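Local coordinates for flavoprotein (Thermotoga maritima, PDB 5V8S), which is a flavo-diiron protein with a mu-oxo-diiron centre and probably binds FMN, consistent with an oxidoreductase that takes part in electron transfer, at residues L323-S328 / K353-F358; I382-E387 / E399-L404; K267-Y272 / P318-L323; P308-I313 / R339-E344. The protein carries 1 engineered substitution. One frame throughout, in Å; residues are numbered along the deposited sequence.

All four contacts belong to the flavodoxin-like part of the chain, and they differ with depth. Contacts 1 and 3 are buried in its parallel sheet and share strand 322-327, whose Leu323 belongs to both; each combines backbone hydrogen bonds with packing, but contact 3, toward one end of these strands, adds a salt bridge and a hydroxyl pair. Contact 2 is partly buried: the sheet's last strand, next to the 354-360 strand of contact 1, meets the C-terminal helix through thin, mostly apolar packing. Contact 4 is a buried meeting of two helices, its Ile313 touching Ile271 of contact 3, and its second helix links strands 322-327 and 354-360, which contact 1 pairs.

Contact 1: L323-S328 / K353-F358; sequences LIFGVS and KPVLVF
Phe325 and Phe358 tie two neighbouring strands at the centre of the flavodoxin-like parallel sheet, where Phe358 N donates to Phe325 O at 2.8 Å. Strands 322-327 and 354-360 form a right-handed beta-alpha-beta unit through helix 336-348, and their local axes diverge by just 16°. The remaining bonds follow the parallel pattern in which residues of one strand straddle a partner on the other. Phe325 N reaches Leu356 O at 3.0 Å, while Leu356 N returns to Leu323 O at 3.1 Å. At the two ends the bonds are less ideal: Leu323 N to Pro354 O is 3.2 Å long, and Val327 N to Phe358 O is bent to 141° at the hydrogen.

Packing then differs between the two faces. On one, Ile324 and Leu356 lie side by side, their CD1 methyls 3.8 Å apart, and the other branch, Ile324 CG2, sits 3.7 Å from Phe358 CE1. Met283 and Leu290 of helix 278-292, with Ile402 of helix 395-409, close over this face. On the other, Leu323, Phe325 and Val355 gather, and Phe325 also packs against Leu342 of helix 336-348. Val355 CG1, anti to its backbone N (chi1 173°), abuts the ring of Phe325 at its edge and in its plane, 3.5 Å from CD2.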
# COMPACT_ATOMS: atom_id res chain seq x y z
N LEU A 323 -7.57 -13.12 -15.15
CA LEU A 323 -6.52 -12.26 -14.64
C LEU A 323 -5.16 -12.82 -15.05
O LEU A 323 -4.97 -14.03 -15.16
CB LEU A 323 -6.54 -12.18 -13.10
CG LEU A 323 -7.86 -11.79 -12.44
CD1 LEU A 323 -7.68 -11.70 -10.93
CD2 LEU A 323 -8.36 -10.47 -13.01
N ILE A 324 -4.22 -11.92 -15.28
CA ILE A 324 -2.85 -12.30 -15.57
C ILE A 324 -1.96 -11.54 -14.59
O ILE A 324 -2.05 -10.31 -14.50
CB ILE A 324 -2.42 -11.99 -17.01
CG1 ILE A 324 -3.25 -12.82 -17.99
CG2 ILE A 324 -0.93 -12.30 -17.20
CD1 ILE A 324 -2.80 -12.75 -19.38
N PHE A 325 -1.09 -12.27 -13.89
CA PHE A 325 -0.19 -11.69 -12.91
C PHE A 325 1.25 -11.82 -13.39
O PHE A 325 1.64 -12.86 -13.93
CB PHE A 325 -0.33 -12.39 -11.56
CG PHE A 325 -1.63 -12.13 -10.90
CD1 PHE A 325 -1.85 -10.93 -10.23
CD2 PHE A 325 -2.64 -13.06 -10.95
CE1 PHE A 325 -3.07 -10.67 -9.64
CE2 PHE A 325 -3.86 -12.81 -10.36
CZ PHE A 325 -4.08 -11.62 -9.70
N GLY A 326 2.03 -10.75 -13.21
CA GLY A 326 3.47 -10.80 -13.40
C GLY A 326 4.14 -10.47 -12.08
O GLY A 326 3.88 -9.40 -11.51
N VAL A 327 4.99 -11.36 -11.58
CA VAL A 327 5.45 -11.34 -10.20
C VAL A 327 6.98 -11.28 -10.17
O VAL A 327 7.66 -12.21 -10.63
CB VAL A 327 4.95 -12.58 -9.44
CG1 VAL A 327 5.43 -12.56 -8.03
CG2 VAL A 327 3.43 -12.67 -9.52
N SER A 328 7.52 -10.19 -9.63
CA SER A 328 8.93 -10.12 -9.27
C SER A 328 9.20 -10.94 -8.02
O SER A 328 8.42 -10.92 -7.06
CB SER A 328 9.35 -8.69 -8.96
OG SER A 328 9.24 -7.81 -10.07
N LYS A 353 -12.39 -17.65 -11.54
CA LYS A 353 -11.95 -17.21 -12.85
C LYS A 353 -10.58 -17.78 -13.15
O LYS A 353 -9.77 -18.00 -12.24
CB LYS A 353 -11.87 -15.68 -12.93
CG LYS A 353 -13.22 -14.99 -12.79
CD LYS A 353 -13.14 -13.49 -12.64
CE LYS A 353 -14.51 -12.84 -12.44
NZ LYS A 353 -15.28 -12.86 -13.70
N PRO A 354 -10.27 -18.03 -14.42
CA PRO A 354 -8.93 -18.51 -14.76
C PRO A 354 -7.88 -17.42 -14.65
O PRO A 354 -8.15 -16.23 -14.85
CB PRO A 354 -9.09 -18.96 -16.21
CG PRO A 354 -10.28 -18.26 -16.72
CD PRO A 354 -11.18 -17.99 -15.58
N VAL A 355 -6.66 -17.86 -14.35
CA VAL A 355 -5.53 -16.97 -14.13
C VAL A 355 -4.30 -17.56 -14.81
O VAL A 355 -4.11 -18.78 -14.83
CB VAL A 355 -5.26 -16.80 -12.61
CG1 VAL A 355 -3.98 -16.03 -12.32
CG2 VAL A 355 -6.48 -16.15 -11.94
N LEU A 356 -3.46 -16.68 -15.36
CA LEU A 356 -2.10 -17.03 -15.74
C LEU A 356 -1.15 -16.33 -14.79
O LEU A 356 -1.35 -15.16 -14.46
CB LEU A 356 -1.75 -16.52 -17.15
CG LEU A 356 -2.54 -17.10 -18.32
CD1 LEU A 356 -2.11 -16.43 -19.62
CD2 LEU A 356 -2.37 -18.61 -18.39
N VAL A 357 -0.08 -17.03 -14.39
CA VAL A 357 0.96 -16.46 -13.55
C VAL A 357 2.27 -16.50 -14.34
O VAL A 357 2.64 -17.54 -14.89
CB VAL A 357 1.11 -17.20 -12.21
CG1 VAL A 357 2.29 -16.60 -11.40
CG2 VAL A 357 -0.18 -17.14 -11.42
N PHE A 358 2.91 -15.34 -14.44
CA PHE A 358 4.28 -15.21 -14.92
C PHE A 358 5.11 -14.77 -13.73
O PHE A 358 4.75 -13.82 -13.04
CB PHE A 358 4.37 -14.15 -16.03
CG PHE A 358 3.64 -14.49 -17.31
CD1 PHE A 358 2.27 -14.38 -17.39
CD2 PHE A 358 4.33 -14.88 -18.43
CE1 PHE A 358 1.61 -14.68 -18.58
CE2 PHE A 358 3.67 -15.19 -19.62
CZ PHE A 358 2.31 -15.09 -19.69

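Contact 2: I382-E387 / E399-L404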
# COMPACT_ATOMS: atom_id res chain seq x y z
N ILE A 382 -5.56 -21.40 -11.53
CA ILE A 382 -4.31 -21.09 -12.22
C ILE A 382 -4.13 -22.09 -13.35
O ILE A 382 -4.00 -23.29 -13.11
CB ILE A 382 -3.11 -21.13 -11.26
CG1 ILE A 382 -3.30 -20.12 -10.12
CG2 ILE A 382 -1.83 -20.84 -12.05
CD1 ILE A 382 -2.28 -20.27 -9.02
N LEU A 383 -4.11 -21.59 -14.58
CA LEU A 383 -3.98 -22.49 -15.73
C LEU A 383 -2.54 -22.93 -15.95
O LEU A 383 -2.30 -24.07 -16.34
CB LEU A 383 -4.48 -21.81 -17.00
CG LEU A 383 -5.91 -21.31 -16.95
CD1 LEU A 383 -6.29 -20.79 -18.34
CD2 LEU A 383 -6.84 -22.44 -16.54
N SER A 384 -1.59 -22.03 -15.74
CA SER A 384 -0.19 -22.37 -15.90
C SER A 384 0.66 -21.33 -15.21
O SER A 384 0.20 -20.22 -14.90
CB SER A 384 0.23 -22.44 -17.38
OG SER A 384 0.19 -21.16 -17.98
N PHE A 385 1.92 -21.70 -15.02
CA PHE A 385 2.98 -20.82 -14.55
C PHE A 385 4.05 -20.73 -15.64
O PHE A 385 4.46 -21.76 -16.21
CB PHE A 385 3.62 -21.37 -13.28
CG PHE A 385 4.77 -20.56 -12.79
CD1 PHE A 385 4.56 -19.47 -11.96
CD2 PHE A 385 6.06 -20.85 -13.19
CE1 PHE A 385 5.63 -18.71 -11.52
CE2 PHE A 385 7.13 -20.10 -12.76
CZ PHE A 385 6.91 -19.02 -11.92
N THR A 386 4.47 -19.51 -15.95
CA THR A 386 5.51 -19.25 -16.94
C THR A 386 6.63 -18.46 -16.30
O THR A 386 6.40 -17.43 -15.68
CB THR A 386 4.94 -18.47 -18.14
OG1 THR A 386 3.86 -19.21 -18.73
CG2 THR A 386 6.00 -18.23 -19.20
N GLU A 387 7.86 -18.92 -16.50
CA GLU A 387 9.01 -18.27 -15.91
C GLU A 387 9.34 -16.99 -16.66
O GLU A 387 9.40 -16.98 -17.90
CB GLU A 387 10.21 -19.21 -15.95
CG GLU A 387 11.39 -18.64 -15.20
CD GLU A 387 12.64 -19.51 -15.23
OE1 GLU A 387 12.59 -20.63 -15.79
OE2 GLU A 387 13.68 -19.05 -14.71
N GLU A 399 3.50 -17.02 -25.78
CA GLU A 399 2.41 -17.33 -26.70
C GLU A 399 1.66 -18.58 -26.27
O GLU A 399 0.43 -18.64 -26.38
CB GLU A 399 2.97 -17.47 -28.12
CG GLU A 399 2.93 -16.17 -28.91
CD GLU A 399 1.50 -15.79 -29.32
OE1 GLU A 399 1.17 -14.58 -29.34
OE2 GLU A 399 0.71 -16.71 -29.64
N GLU A 400 2.38 -19.59 -25.78
CA GLU A 400 1.73 -20.81 -25.31
C GLU A 400 0.77 -20.51 -24.17
O GLU A 400 -0.34 -21.06 -24.12
CB GLU A 400 2.76 -21.84 -24.83
CG GLU A 400 3.44 -22.60 -25.93
CD GLU A 400 4.52 -23.55 -25.42
OE1 GLU A 400 4.84 -23.51 -24.21
OE2 GLU A 400 5.04 -24.34 -26.24
N ALA A 401 1.18 -19.64 -23.24
CA ALA A 401 0.33 -19.34 -22.10
C ALA A 401 -0.92 -18.61 -22.54
O ALA A 401 -2.03 -18.92 -22.10
CB ALA A 401 1.09 -18.51 -21.07
N ILE A 402 -0.76 -17.60 -23.41
CA ILE A 402 -1.93 -16.87 -23.89
C ILE A 402 -2.85 -17.79 -24.69
O ILE A 402 -4.08 -17.70 -24.58
CB ILE A 402 -1.51 -15.62 -24.68
CG1 ILE A 402 -0.54 -14.74 -23.87
CG2 ILE A 402 -2.74 -14.83 -25.09
CD1 ILE A 402 -1.00 -14.40 -22.47
N SER A 403 -2.28 -18.68 -25.50
CA SER A 403 -3.10 -19.65 -26.23
C SER A 403 -3.86 -20.57 -25.29
O SER A 403 -5.02 -20.93 -25.55
CB SER A 403 -2.24 -20.48 -27.18
OG SER A 403 -1.71 -19.68 -28.21
N LEU A 404 -3.23 -20.99 -24.20
CA LEU A 404 -3.91 -21.82 -23.21
C LEU A 404 -5.10 -21.09 -22.62
O LEU A 404 -6.19 -21.66 -22.46
CB LEU A 404 -2.91 -22.20 -22.11
CG LEU A 404 -3.36 -23.21 -21.06
CD1 LEU A 404 -3.60 -24.56 -21.70
CD2 LEU A 404 -2.32 -23.31 -19.95
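Ser384 reaches from the outermost strand of the flavodoxin-like sheet toward Ala401 and Leu404 of the C-terminal helix, a beta-alpha packing in which strand and helix run antiparallel (176° between local axes). Its CB is the first atom to touch, 3.7 Å from Leu404 CD2. Beyond it OG, set between the backbone N and the carbonyl carbon (chi1 68°), lies 3.8 Å from that methyl and farther, 4.2 Å, from Ala401 CB. Within 399-404 the hydroxyl's near neighbours are these two carbon atoms, and it also packs against Leu356 of the adjacent strand.

Leu404 lays a single branch on the strand: CD2 also approaches Leu383 CB at 4.0 Å. Leu383 itself is further packed by Leu405 and Glu408 of the same helix. Two residues on from Ser384, Thr386 again points toward the helix, and Ala401 CB comes to 3.7 Å from Thr386 OG1. Ala401 CA lies 6.9 Å from Ser384 CA, and the short side chain is consistent with this close approach. Along its inner edge the strand is held by backbone bonds to strand 354-360 (Leu383 and Val355, Thr386 and Val357).

Within the helix, Glu399 O is gripped twice by one residue. Ser403 N reaches it at 2.8 Å, and Ser403 OG, itself also bonded to Lys293 NZ, arrives at 3.0 Å from the opposite face of the carbonyl plane.

Contact 3: K267-Y272 / P318-L323; sequences KVTVIY and PDSEAL
Lys267 and Asp319 form a salt bridge at the entrance to the central strands of the flavodoxin-like parallel sheet, NZ to OD1 at 2.8 Å. The lysine chain is fully extended from a CG anti to the backbone N (chi1 -179°), which brings NZ alongside the 318-321 loop, to Asp319. It meets OD1 on the syn side, 25° out of the carboxylate plane. One water joins the same two residues, accepting from Lys267 NZ and donating to Asp319 OD2 at 2.6 Å, and Asp316 supplies a second carboxylate. Two acidic neighbours would probably favour the charged lysine.

Backbone groups are paired as well. Lys267 O accepts from Glu321 N at 2.7 Å, and Ala322 O takes the N-H of Thr269 at 3.2 Å. Glu321 turns its carboxylate elsewhere, OE2 to Gly266 N and OE1 to Lys265 NZ.

The two buried hydroxyls form a short hydrogen-bonded chain: Thr269 OG1 donates to Ser320 OG at 2.7 Å, and the serine oxygen donates in turn to Asp316 O. Ser320 O, for its part, accepts from Lys353 NZ.

Farther along, at the Thr269-Leu323 pair, Thr269 O is approached by Leu323 CA at 3.3 Å, a CH...O contact with 142° at the hydrogen. Alongside it, Leu323 CD2 rests 3.9 Å from Thr269 CB.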
# COMPACT_ATOMS: atom_id res chain seq x y z
N LYS A 267 -12.47 -9.09 -21.95
CA LYS A 267 -11.79 -8.33 -20.91
C LYS A 267 -10.85 -9.22 -20.11
O LYS A 267 -11.27 -10.22 -19.52
CB LYS A 267 -12.80 -7.67 -19.97
CG LYS A 267 -12.11 -6.85 -18.88
CD LYS A 267 -13.08 -5.94 -18.15
CE LYS A 267 -12.40 -5.17 -17.03
NZ LYS A 267 -13.33 -4.27 -16.30
N VAL A 268 -9.58 -8.83 -20.05
CA VAL A 268 -8.58 -9.47 -19.21
C VAL A 268 -7.89 -8.37 -18.42
O VAL A 268 -7.54 -7.33 -18.98
CB VAL A 268 -7.56 -10.26 -20.07
CG1 VAL A 268 -6.43 -10.81 -19.22
CG2 VAL A 268 -8.28 -11.40 -20.81
N THR A 269 -7.69 -8.58 -17.12
CA THR A 269 -6.97 -7.61 -16.30
C THR A 269 -5.58 -8.16 -15.99
O THR A 269 -5.44 -9.29 -15.53
CB THR A 269 -7.76 -7.22 -15.03
OG1 THR A 269 -8.99 -6.60 -15.42
CG2 THR A 269 -7.01 -6.21 -14.21
N VAL A 270 -4.57 -7.35 -16.28
CA VAL A 270 -3.16 -7.72 -16.18
C VAL A 270 -2.57 -6.87 -15.07
O VAL A 270 -2.62 -5.63 -15.13
CB VAL A 270 -2.42 -7.45 -17.49
CG1 VAL A 270 -0.96 -7.90 -17.38
CG2 VAL A 270 -3.12 -8.15 -18.65
N ILE A 271 -1.99 -7.53 -14.07
CA ILE A 271 -1.52 -6.88 -12.86
C ILE A 271 -0.09 -7.36 -12.61
O ILE A 271 0.13 -8.56 -12.45
CB ILE A 271 -2.40 -7.23 -11.65
CG1 ILE A 271 -3.85 -6.84 -11.88
CG2 ILE A 271 -1.86 -6.57 -10.38
CD1 ILE A 271 -4.79 -7.60 -10.98
N TYR A 272 0.86 -6.43 -12.56
CA TYR A 272 2.24 -6.87 -12.36
C TYR A 272 3.07 -5.82 -11.65
O TYR A 272 2.77 -4.63 -11.65
CB TYR A 272 2.90 -7.26 -13.69
CG TYR A 272 3.10 -6.16 -14.72
CD1 TYR A 272 2.09 -5.84 -15.63
CD2 TYR A 272 4.32 -5.53 -14.88
CE1 TYR A 272 2.28 -4.88 -16.58
CE2 TYR A 272 4.51 -4.57 -15.85
CZ TYR A 272 3.50 -4.26 -16.72
OH TYR A 272 3.69 -3.31 -17.72
N PRO A 318 -14.42 -8.04 -11.18
CA PRO A 318 -15.65 -8.83 -11.35
C PRO A 318 -16.02 -9.16 -12.79
O PRO A 318 -16.45 -10.29 -13.05
CB PRO A 318 -16.73 -7.98 -10.67
CG PRO A 318 -15.98 -7.19 -9.64
CD PRO A 318 -14.66 -6.86 -10.32
N ASP A 319 -15.89 -8.22 -13.72
CA ASP A 319 -16.28 -8.49 -15.09
C ASP A 319 -15.10 -8.84 -15.98
O ASP A 319 -15.24 -8.86 -17.20
CB ASP A 319 -17.13 -7.37 -15.69
CG ASP A 319 -16.41 -6.06 -15.84
OD1 ASP A 319 -15.32 -5.90 -15.27
OD2 ASP A 319 -16.95 -5.18 -16.55
N SER A 320 -13.94 -9.15 -15.41
CA SER A 320 -12.87 -9.72 -16.21
C SER A 320 -13.13 -11.20 -16.50
O SER A 320 -13.61 -11.94 -15.64
CB SER A 320 -11.54 -9.62 -15.45
OG SER A 320 -11.12 -8.28 -15.34
N GLU A 321 -12.80 -11.64 -17.73
CA GLU A 321 -12.86 -13.07 -18.01
C GLU A 321 -11.74 -13.81 -17.29
O GLU A 321 -11.90 -14.98 -16.92
CB GLU A 321 -12.70 -13.34 -19.50
CG GLU A 321 -13.82 -12.90 -20.38
CD GLU A 321 -13.78 -13.65 -21.70
OE1 GLU A 321 -14.10 -14.85 -21.69
OE2 GLU A 321 -13.38 -13.06 -22.73
N ALA A 322 -10.60 -13.14 -17.10
CA ALA A 322 -9.41 -13.78 -16.56
C ALA A 322 -8.50 -12.70 -16.01
O ALA A 322 -8.61 -11.52 -16.37
CB ALA A 322 -8.65 -14.57 -17.64
N LEU A 323 -7.57 -13.12 -15.15
CA LEU A 323 -6.52 -12.26 -14.64
C LEU A 323 -5.16 -12.82 -15.05
O LEU A 323 -4.97 -14.03 -15.16
CB LEU A 323 -6.54 -12.18 -13.10
CG LEU A 323 -7.86 -11.79 -12.44
CD1 LEU A 323 -7.68 -11.70 -10.93
CD2 LEU A 323 -8.36 -10.47 -13.01
O HOH W 1 -15.96 -2.93 -17.35

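Contact 4: P308-I313 / R339-E344; sequences PAISEI and RFTLLE
Phe340 and Ile310 open this helix-to-helix packing, in which helix 336-348 of the flavodoxin-like domain meets the first turn of helix 310-316. The phenylalanine CG is anti to the backbone N (chi1 -177°), and the ring presents CE2 and CD2 to Ile310. Ile310 CG1 stands at the ring's edge, near its plane, 3.7 Å from CE2, and Ile310 CG2 comes to 3.9 Å from the same atom. Ile310 was modelled in two conformers, so its distances describe one of them. The Phe340 side chain also lies about 3 Å, by nearest atoms, from a bound methylpentanediol that probably came from the crystallisation liquor.

Thr341 follows and splits its two branches between two isoleucines. Its OG1 is 3.6 Å from Ile310 CD1, yet its polar need is met inside its own helix by Leu337 O. The methyl CG2 meets Ile313 CD1 at 4.1 Å, with the two side chains crossing at about a right angle.

One turn later Glu344 adds only a loose touch, CB to Ile310 CG2 at 4.4 Å. Its CG lies 3.8 Å above the plane of the Phe340 ring, offset toward the rim. The carboxylate turns away from Ile310, and its OE2 pairs with Arg339 NH2 of the second subunit in a salt bridge between chains.

Beneath the pair lies the sheet: Ile313 and Thr341 pack on Ile271 of strand 267-273 and reach Tyr300 and Phe302, respectively, of strand 296-302. Strand 44-45 flanks both helices, Glu45 OE2 accepting from Ile310 N and Trp44 touching Glu344, while helix 196-214 packs against Ser311.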
# COMPACT_ATOMS: atom_id res chain seq x y z
N PRO A 308 -0.53 2.06 -9.17
CA PRO A 308 -1.99 2.12 -9.29
C PRO A 308 -2.67 2.17 -7.94
O PRO A 308 -2.13 1.76 -6.91
CB PRO A 308 -2.35 0.81 -10.00
CG PRO A 308 -1.20 -0.06 -9.80
CD PRO A 308 -0.00 0.80 -9.70
N ALA A 309 -3.90 2.66 -7.97
CA ALA A 309 -4.78 2.60 -6.82
C ALA A 309 -5.36 1.20 -6.68
O ALA A 309 -5.91 0.65 -7.64
CB ALA A 309 -5.92 3.60 -6.98
N ILE A 310 -5.30 0.65 -5.48
CA ILE A 310 -5.80 -0.70 -5.27
C ILE A 310 -7.32 -0.76 -5.48
O ILE A 310 -7.85 -1.78 -5.93
CB ILE A 310 -5.36 -1.22 -3.89
CG1 ILE A 310 -3.88 -0.89 -3.63
CG2 ILE A 310 -5.61 -2.72 -3.78
CD1 ILE A 310 -2.87 -1.45 -4.63
N SER A 311 -8.03 0.34 -5.21
CA SER A 311 -9.48 0.38 -5.45
C SER A 311 -9.81 0.26 -6.93
O SER A 311 -10.87 -0.28 -7.28
CB SER A 311 -10.05 1.67 -4.87
OG SER A 311 -9.55 2.81 -5.56
N GLU A 312 -8.94 0.76 -7.81
CA GLU A 312 -9.18 0.66 -9.24
C GLU A 312 -8.89 -0.75 -9.75
O GLU A 312 -9.62 -1.26 -10.61
CB GLU A 312 -8.32 1.68 -9.97
CG GLU A 312 -8.73 3.10 -9.74
CD GLU A 312 -10.08 3.43 -10.36
OE1 GLU A 312 -10.30 3.03 -11.53
OE2 GLU A 312 -10.90 4.08 -9.71
N ILE A 313 -7.84 -1.39 -9.25
CA ILE A 313 -7.63 -2.80 -9.57
C ILE A 313 -8.86 -3.61 -9.21
O ILE A 313 -9.37 -4.40 -10.01
CB ILE A 313 -6.37 -3.33 -8.86
CG1 ILE A 313 -5.13 -2.60 -9.36
CG2 ILE A 313 -6.23 -4.83 -9.08
CD1 ILE A 313 -3.86 -2.87 -8.56
N ARG A 339 1.92 -8.43 -2.78
CA ARG A 339 1.30 -9.13 -1.66
C ARG A 339 0.01 -8.43 -1.23
O ARG A 339 -1.04 -9.06 -1.10
CB ARG A 339 2.26 -9.23 -0.47
CG ARG A 339 1.68 -10.06 0.67
CD ARG A 339 2.46 -9.88 1.96
NE ARG A 339 2.37 -8.52 2.46
CZ ARG A 339 3.40 -7.71 2.69
NH1 ARG A 339 4.64 -8.11 2.48
NH2 ARG A 339 3.18 -6.48 3.15
N PHE A 340 0.08 -7.11 -1.02
CA PHE A 340 -1.11 -6.37 -0.60
C PHE A 340 -2.23 -6.54 -1.61
O PHE A 340 -3.38 -6.79 -1.24
CB PHE A 340 -0.76 -4.88 -0.43
CG PHE A 340 -1.90 -4.03 0.07
CD1 PHE A 340 -2.14 -3.90 1.42
CD2 PHE A 340 -2.73 -3.36 -0.81
CE1 PHE A 340 -3.18 -3.12 1.89
CE2 PHE A 340 -3.77 -2.59 -0.34
CZ PHE A 340 -3.98 -2.46 1.01
N THR A 341 -1.90 -6.41 -2.89
CA THR A 341 -2.90 -6.52 -3.95
C THR A 341 -3.54 -7.91 -3.96
O THR A 341 -4.76 -8.04 -4.00
CB THR A 341 -2.27 -6.20 -5.30
OG1 THR A 341 -1.81 -4.85 -5.28
CG2 THR A 341 -3.30 -6.35 -6.46
N LEU A 342 -2.71 -8.96 -3.91
CA LEU A 342 -3.23 -10.33 -3.91
C LEU A 342 -4.10 -10.58 -2.68
O LEU A 342 -5.17 -11.20 -2.79
CB LEU A 342 -2.08 -11.33 -3.95
CG LEU A 342 -1.32 -11.38 -5.28
CD1 LEU A 342 -0.11 -12.28 -5.16
CD2 LEU A 342 -2.20 -11.84 -6.41
N LEU A 343 -3.66 -10.13 -1.51
CA LEU A 343 -4.47 -10.35 -0.31
C LEU A 343 -5.80 -9.62 -0.40
O LEU A 343 -6.82 -10.15 0.04
CB LEU A 343 -3.72 -9.93 0.95
CG LEU A 343 -2.52 -10.79 1.35
CD1 LEU A 343 -1.79 -10.19 2.55
CD2 LEU A 343 -2.97 -12.19 1.68
N GLU A 344 -5.82 -8.41 -0.97
CA GLU A 344 -7.09 -7.71 -1.12
C GLU A 344 -7.97 -8.33 -2.19
O GLU A 344 -9.20 -8.32 -2.04
CB GLU A 344 -6.89 -6.22 -1.36
CG GLU A 344 -6.22 -5.50 -0.20
CD GLU A 344 -6.91 -5.75 1.11
OE1 GLU A 344 -8.16 -5.72 1.15
OE2 GLU A 344 -6.19 -5.98 2.10